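Local coordinates for flavoprotein (Thermotoga maritima, PDB 5V8S) that probably works as an oxidoreductase in electron transfer, pairing a di-iron centre in a beta-lactamase-like domain with an FMN-binding flavodoxin-like domain, at the interface of chains A and B. Residues are numbered along the deposited sequence; one frame, centred on the assembly and turned at random. Chains: chain A/B, Flavoprotein.

The interface of chains A and B. Residues chain A 124, 161, 164-165, 217; chain B 331, 363.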
loop_
_atom_site.group_PDB
_atom_site.type_symbol
_atom_site.label_atom_id
_atom_site.label_comp_id
_atom_site.label_asym_id
_atom_site.label_seq_id
_atom_site.Cartn_x
_atom_site.Cartn_y
_atom_site.Cartn_z
ATOM N N PHE A 124 -28.572 2.217 17.099
ATOM C CA PHE A 124 -27.228 1.659 17.008
ATOM C C PHE A 124 -26.217 2.557 17.704
ATOM O O PHE A 124 -25.236 2.071 18.271
ATOM C CB PHE A 124 -26.833 1.477 15.548
ATOM C CG PHE A 124 -26.353 0.117 15.228
ATOM C CD1 PHE A 124 -25.084 -0.281 15.600
ATOM C CD2 PHE A 124 -27.155 -0.764 14.542
ATOM C CE1 PHE A 124 -24.620 -1.557 15.291
ATOM C CE2 PHE A 124 -26.707 -2.037 14.231
ATOM C CZ PHE A 124 -25.435 -2.431 14.606
ATOM N N TRP A 161 -25.802 4.112 7.247
ATOM C CA TRP A 161 -24.724 3.711 6.347
ATOM C C TRP A 161 -24.093 4.896 5.631
ATOM O O TRP A 161 -23.501 4.737 4.556
ATOM C CB TRP A 161 -25.168 2.603 5.392
ATOM C CG TRP A 161 -25.537 1.361 6.153
ATOM C CD1 TRP A 161 -26.793 0.849 6.364
ATOM C CD2 TRP A 161 -24.633 0.494 6.849
ATOM N NE1 TRP A 161 -26.716 -0.296 7.129
ATOM C CE2 TRP A 161 -25.406 -0.530 7.445
ATOM C CE3 TRP A 161 -23.246 0.485 7.025
ATOM C CZ2 TRP A 161 -24.834 -1.551 8.189
ATOM C CZ3 TRP A 161 -22.677 -0.546 7.756
ATOM C CH2 TRP A 161 -23.470 -1.542 8.336
ATOM N N TRP A 164 -21.902 4.509 8.818
ATOM C CA TRP A 164 -22.130 3.465 9.814
ATOM C C TRP A 164 -23.621 3.298 10.049
ATOM O O TRP A 164 -24.404 4.200 9.739
ATOM C CB TRP A 164 -21.487 3.841 11.154
ATOM C CG TRP A 164 -19.998 3.570 11.289
ATOM C CD1 TRP A 164 -19.120 3.144 10.319
ATOM C CD2 TRP A 164 -19.236 3.698 12.490
ATOM N NE1 TRP A 164 -17.866 3.000 10.863
ATOM C CE2 TRP A 164 -17.914 3.314 12.196
ATOM C CE3 TRP A 164 -19.552 4.067 13.797
ATOM C CZ2 TRP A 164 -16.909 3.323 13.151
ATOM C CZ3 TRP A 164 -18.544 4.070 14.745
ATOM C CH2 TRP A 164 -17.242 3.702 14.417
ATOM N N PRO A 165 -24.050 2.178 10.647
ATOM C CA PRO A 165 -25.486 1.991 10.905
ATOM C C PRO A 165 -26.056 2.954 11.927
ATOM O O PRO A 165 -27.289 3.029 12.061
ATOM C CB PRO A 165 -25.573 0.544 11.407
ATOM C CG PRO A 165 -24.193 0.220 11.891
ATOM C CD PRO A 165 -23.270 0.972 10.992
ATOM N N TYR A 217 -20.760 2.925 0.332
ATOM C CA TYR A 217 -22.193 3.082 0.572
ATOM C C TYR A 217 -22.773 4.230 -0.248
ATOM O O TYR A 217 -23.738 4.874 0.166
ATOM C CB TYR A 217 -22.449 3.311 2.061
ATOM C CG TYR A 217 -21.789 2.270 2.948
ATOM C CD1 TYR A 217 -22.314 0.996 3.049
ATOM C CD2 TYR A 217 -20.638 2.566 3.669
ATOM C CE1 TYR A 217 -21.708 0.027 3.848
ATOM C CE2 TYR A 217 -20.023 1.610 4.463
ATOM C CZ TYR A 217 -20.566 0.343 4.556
ATOM O OH TYR A 217 -19.946 -0.595 5.356
ATOM N N GLU B 331 -15.904 -2.315 7.313
ATOM C CA GLU B 331 -16.955 -2.642 6.354
ATOM C C GLU B 331 -17.227 -4.141 6.432
ATOM O O GLU B 331 -17.438 -4.667 7.539
ATOM C CB GLU B 331 -16.573 -2.126 4.978
ATOM C CG GLU B 331 -16.414 -0.644 4.898
ATOM C CD GLU B 331 -15.901 -0.229 3.539
ATOM O OE1 GLU B 331 -15.354 -1.103 2.828
ATOM O OE2 GLU B 331 -16.032 0.951 3.194
ATOM N N TRP B 363 -19.639 -5.598 11.960
ATOM C CA TRP B 363 -21.096 -5.514 11.908
ATOM C C TRP B 363 -21.745 -6.893 11.816
ATOM O O TRP B 363 -22.892 -7.063 12.249
ATOM C CB TRP B 363 -21.544 -4.619 10.746
ATOM C CG TRP B 363 -20.847 -3.273 10.705
ATOM C CD1 TRP B 363 -20.076 -2.780 9.688
ATOM C CD2 TRP B 363 -20.845 -2.269 11.729
ATOM N NE1 TRP B 363 -19.601 -1.526 10.016
ATOM C CE2 TRP B 363 -20.063 -1.191 11.260
ATOM C CE3 TRP B 363 -21.428 -2.173 12.991
ATOM C CZ2 TRP B 363 -19.836 -0.047 12.018
ATOM C CZ3 TRP B 363 -21.212 -1.027 13.735
ATOM C CH2 TRP B 363 -20.425 0.019 13.248
HETATM O O HOH W 1 -19.083 0.542 7.623
#
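B:Trp363, from the flavodoxin-like part of chain B, pushes its broad, flat indole into a mostly aromatic pocket of A:Phe124, A:Trp161 and A:Trp164, completed by A:Pro165, in the beta-lactamase-like part of chain A. A:Trp161 and A:Pro165 both come over one face of the indole. A:Trp161 supplies an edge, its CH2 3.9 Å from B:Trp363 CD1 and the planes 88° apart. Beside it A:Pro165, compact and rigid, lays CD 3.7 Å from the centroid of the B:Trp363 benzo ring, a CH-pi contact. A:Trp164 instead offers a face: B:Trp363 CZ2 points at the rim of its pyrrole part, 3.7 Å from A:Trp164 CD1. At the far rim A:Phe124 CE1 touches B:Trp363 CZ3 at 3.8 Å, a ring with no polar atom to satisfy, backed by A:Pro165 CG. Chi2 of 120° turns the B:Trp363 NE1 edge to a water at 3.2 Å, a long, bent leg and the weaker one; the phenol OH of A:Tyr217, tipping an otherwise apolar ring, holds the same water at 2.7 Å. In this patch no direct polar bond joins the chains. A:Tyr217 and B:Glu331 run past each other in opposite directions, ring and carboxylate planes 83° apart, and the glutamate's methylenes pack on the phenol oxygen, B:Glu331 CG 3.6 Å from A:Tyr217 OH. Repeated by the two-fold axis, this tryptophan plug helps hold the head-to-tail dimer, setting one chain's flavodoxin-like domain against the other's di-iron domain, probably suiting electron transfer between subunits.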